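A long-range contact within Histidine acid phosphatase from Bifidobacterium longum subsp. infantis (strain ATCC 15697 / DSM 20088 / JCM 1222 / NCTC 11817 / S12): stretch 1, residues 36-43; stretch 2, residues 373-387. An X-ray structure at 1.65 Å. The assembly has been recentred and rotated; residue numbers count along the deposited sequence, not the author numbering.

Stretch 1 (36-43) PIYTESMA
Stretch 2, residues 373-387: PLLDDFLNTIDARVN

A helix laid across a β-strand is a recurrent long-range contact, and this phosphatase offers a compact example. Residues 36-43 form an extended strand segment, with phi/psi mostly near -145/150 but -69/137 at Pro36 and -126/-18 at Ile37. Residues 373-386 are helical, and Asn387 (-84/20) leaves helical geometry. The two run nearly antiparallel, at 154°, their axes approaching to 8.6 Å. The CA atoms of Tyr38 and Ile382 lie 6.9 Å apart, those of Glu40 and Phe378 7.5 Å, and those of Met42 and Leu374 9.0 Å: two residues along the strand match four along the helix, so from Tyr38 onward the alternate strand side chains Tyr38, Glu40 and Met42 point toward successive helical turns, while Thr39 and Ser41 point away; Ile37 also points toward the helix.

At the Met42 end, Met42 (t, m, m) places CE 3.8 Å from CD2 of Leu374 (t, p), and its CB lies 4.0 Å from CE2 of Phe378. The Phe378 ring, with chi1 between wells at -104°, presents a face to CD of Glu40. Glu40 (p, t, chi3 -34°) brings OE2 to 2.6 Å from the carbonyl O of Phe378, a separation suggesting that the buried acid is protonated; its OE1 lies 3.1 Å from OG1 of Thr381.

One helical turn on, beside Ile382, comes Tyr38 (t, chi2 72°), one face of its ring against O of Thr381 and CA of Ile382. Its OH and OG1 of Thr381 (p) share a 2.7 Å hydrogen bond, while its CD2 packs 3.8 Å from CG1 of Ile382 (m, t). Further along, Arg385 (t, p, t, chi4 167°) lays its CG 3.9 Å from CB of Tyr38 and donates from NE to O of Ile37 at 2.9 Å, near the guanidinium plane. A water extends this polar link, accepting from NH2 of Arg385 (3.1 Å) and donating to O of Pro36 (3.0 Å). Ile37 (p, t) adds an apolar contact, CD1 to CG2 of Val386 (t), at 3.8 Å.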

# COMPACT_ATOMS: atom_id res chain seq x y z
N PRO A 36 28.48 -1.54 -8.44
CA PRO A 36 27.35 -0.77 -7.90
C PRO A 36 27.71 0.70 -7.64
O PRO A 36 28.79 0.98 -7.12
CB PRO A 36 27.07 -1.47 -6.57
CG PRO A 36 28.40 -2.08 -6.18
CD PRO A 36 28.99 -2.54 -7.48
N ILE A 37 26.81 1.62 -8.01
CA ILE A 37 27.00 3.04 -7.66
C ILE A 37 25.81 3.68 -6.93
O ILE A 37 25.96 4.74 -6.32
CB ILE A 37 27.32 3.91 -8.89
CG1 ILE A 37 26.21 3.80 -9.94
CG2 ILE A 37 28.67 3.51 -9.49
CD1 ILE A 37 26.25 4.94 -10.97
N TYR A 38 24.63 3.07 -6.99
CA TYR A 38 23.45 3.70 -6.40
C TYR A 38 22.35 2.68 -6.19
O TYR A 38 22.26 1.70 -6.93
CB TYR A 38 22.97 4.84 -7.32
CG TYR A 38 21.80 5.64 -6.78
CD1 TYR A 38 21.97 6.53 -5.72
CD2 TYR A 38 20.53 5.51 -7.33
CE1 TYR A 38 20.89 7.26 -5.21
CE2 TYR A 38 19.46 6.24 -6.84
CZ TYR A 38 19.64 7.10 -5.79
OH TYR A 38 18.55 7.81 -5.31
N THR A 39 21.51 2.90 -5.19
CA THR A 39 20.26 2.14 -5.10
C THR A 39 19.15 3.03 -4.57
O THR A 39 19.43 4.04 -3.93
CB THR A 39 20.42 0.89 -4.22
OG1 THR A 39 19.25 0.07 -4.33
CG2 THR A 39 20.65 1.27 -2.75
N GLU A 40 17.90 2.69 -4.84
CA GLU A 40 16.81 3.53 -4.33
C GLU A 40 15.52 2.75 -4.24
O GLU A 40 15.38 1.68 -4.83
CB GLU A 40 16.61 4.76 -5.21
CG GLU A 40 16.22 4.44 -6.63
CD GLU A 40 15.94 5.67 -7.44
OE1 GLU A 40 15.42 6.66 -6.87
OE2 GLU A 40 16.25 5.67 -8.65
N SER A 41 14.57 3.30 -3.50
CA SER A 41 13.34 2.57 -3.23
C SER A 41 12.17 3.51 -2.99
O SER A 41 12.35 4.68 -2.65
CB SER A 41 13.52 1.71 -1.98
OG SER A 41 13.56 2.54 -0.84
N MET A 42 10.97 2.99 -3.17
CA MET A 42 9.81 3.60 -2.54
C MET A 42 8.96 2.45 -2.03
O MET A 42 8.69 1.49 -2.76
CB MET A 42 9.01 4.47 -3.53
CG MET A 42 7.83 5.22 -2.88
SD MET A 42 6.32 4.24 -2.70
CE MET A 42 5.82 4.03 -4.42
N ALA A 43 8.56 2.55 -0.77
CA ALA A 43 7.76 1.51 -0.13
C ALA A 43 6.54 2.10 0.53
O ALA A 43 6.60 3.18 1.13
CB ALA A 43 8.60 0.77 0.91
N PRO A 373 5.93 13.00 -10.74
CA PRO A 373 7.00 13.59 -9.93
C PRO A 373 7.87 12.54 -9.25
O PRO A 373 9.06 12.79 -9.03
CB PRO A 373 6.24 14.37 -8.85
CG PRO A 373 4.91 14.67 -9.45
CD PRO A 373 4.61 13.58 -10.43
N LEU A 374 7.30 11.39 -8.90
CA LEU A 374 8.08 10.33 -8.26
C LEU A 374 8.97 9.63 -9.27
O LEU A 374 10.16 9.38 -9.01
CB LEU A 374 7.16 9.32 -7.57
CG LEU A 374 7.89 8.15 -6.90
CD1 LEU A 374 8.89 8.65 -5.85
CD2 LEU A 374 6.87 7.22 -6.26
N LEU A 375 8.42 9.32 -10.44
CA LEU A 375 9.22 8.74 -11.52
C LEU A 375 10.32 9.72 -11.93
O LEU A 375 11.47 9.31 -12.14
CB LEU A 375 8.33 8.38 -12.71
CG LEU A 375 9.07 7.80 -13.93
CD1 LEU A 375 9.97 6.63 -13.52
CD2 LEU A 375 8.04 7.35 -14.96
N ASP A 376 10.00 11.01 -12.03
CA ASP A 376 11.02 12.02 -12.28
C ASP A 376 12.13 11.94 -11.24
O ASP A 376 13.31 11.99 -11.57
CB ASP A 376 10.44 13.44 -12.25
CG ASP A 376 9.60 13.77 -13.48
OD1 ASP A 376 9.64 13.02 -14.47
OD2 ASP A 376 8.91 14.82 -13.44
N ASP A 377 11.77 11.80 -9.97
CA ASP A 377 12.78 11.78 -8.91
C ASP A 377 13.59 10.49 -8.91
O ASP A 377 14.77 10.48 -8.54
CB ASP A 377 12.17 12.00 -7.53
CG ASP A 377 13.18 12.53 -6.53
OD1 ASP A 377 13.75 13.60 -6.80
OD2 ASP A 377 13.42 11.86 -5.51
N PHE A 378 12.95 9.39 -9.30
CA PHE A 378 13.66 8.11 -9.42
C PHE A 378 14.81 8.26 -10.40
O PHE A 378 15.90 7.72 -10.18
CB PHE A 378 12.72 6.97 -9.85
CG PHE A 378 12.32 6.04 -8.72
CD1 PHE A 378 12.72 4.71 -8.73
CD2 PHE A 378 11.56 6.50 -7.66
CE1 PHE A 378 12.36 3.84 -7.70
CE2 PHE A 378 11.19 5.64 -6.61
CZ PHE A 378 11.60 4.31 -6.64
N LEU A 379 14.59 9.01 -11.47
CA LEU A 379 15.63 9.19 -12.48
C LEU A 379 16.59 10.30 -12.06
O LEU A 379 17.81 10.18 -12.23
CB LEU A 379 15.00 9.50 -13.84
CG LEU A 379 14.20 8.33 -14.41
CD1 LEU A 379 13.26 8.79 -15.52
CD2 LEU A 379 15.13 7.21 -14.92
N ASN A 380 16.05 11.38 -11.50
CA ASN A 380 16.87 12.53 -11.13
C ASN A 380 17.90 12.23 -10.05
O ASN A 380 19.00 12.78 -10.06
CB ASN A 380 16.00 13.71 -10.70
CG ASN A 380 15.32 14.41 -11.86
OD1 ASN A 380 15.75 14.28 -13.01
ND2 ASN A 380 14.26 15.16 -11.57
N THR A 381 17.54 11.38 -9.09
CA THR A 381 18.48 11.03 -8.03
C THR A 381 19.59 10.12 -8.55
O THR A 381 20.70 10.11 -8.01
CB THR A 381 17.80 10.41 -6.78
OG1 THR A 381 17.11 9.22 -7.15
CG2 THR A 381 16.83 11.39 -6.13
N ILE A 382 19.30 9.34 -9.59
CA ILE A 382 20.36 8.57 -10.25
C ILE A 382 21.32 9.56 -10.90
O ILE A 382 22.54 9.46 -10.72
CB ILE A 382 19.81 7.60 -11.30
CG1 ILE A 382 18.97 6.51 -10.62
CG2 ILE A 382 20.95 6.94 -12.08
CD1 ILE A 382 18.19 5.63 -11.63
N ASP A 383 20.79 10.52 -11.66
CA ASP A 383 21.64 11.53 -12.29
C ASP A 383 22.51 12.26 -11.26
O ASP A 383 23.70 12.48 -11.50
CB ASP A 383 20.80 12.56 -13.05
CG ASP A 383 20.24 12.03 -14.35
OD1 ASP A 383 20.82 11.08 -14.93
OD2 ASP A 383 19.21 12.58 -14.80
N ALA A 384 21.94 12.62 -10.12
CA ALA A 384 22.72 13.34 -9.09
C ALA A 384 23.95 12.55 -8.67
O ALA A 384 25.03 13.11 -8.46
CB ALA A 384 21.85 13.65 -7.88
N ARG A 385 23.79 11.23 -8.55
CA ARG A 385 24.88 10.34 -8.14
C ARG A 385 25.89 10.16 -9.28
O ARG A 385 27.10 10.32 -9.08
CB ARG A 385 24.31 8.99 -7.71
CG ARG A 385 25.34 7.91 -7.40
CD ARG A 385 26.38 8.37 -6.36
NE ARG A 385 27.31 7.29 -6.04
CZ ARG A 385 28.44 7.45 -5.37
NH1 ARG A 385 28.79 8.67 -4.96
NH2 ARG A 385 29.23 6.41 -5.11
N VAL A 386 25.38 9.83 -10.46
CA VAL A 386 26.22 9.66 -11.65
C VAL A 386 27.03 10.93 -11.89
O VAL A 386 28.20 10.87 -12.27
CB VAL A 386 25.35 9.33 -12.88
CG1 VAL A 386 26.19 9.38 -14.17
CG2 VAL A 386 24.70 7.96 -12.71
N ASN A 387 26.40 12.08 -11.64
CA ASN A 387 27.04 13.37 -11.84
C ASN A 387 27.91 13.85 -10.68
O ASN A 387 28.19 15.05 -10.58
CB ASN A 387 26.01 14.45 -12.20
CG ASN A 387 25.29 14.16 -13.50
OD1 ASN A 387 25.75 13.34 -14.30
ND2 ASN A 387 24.16 14.83 -13.72
O HOH W 1 29.88 3.40 -5.74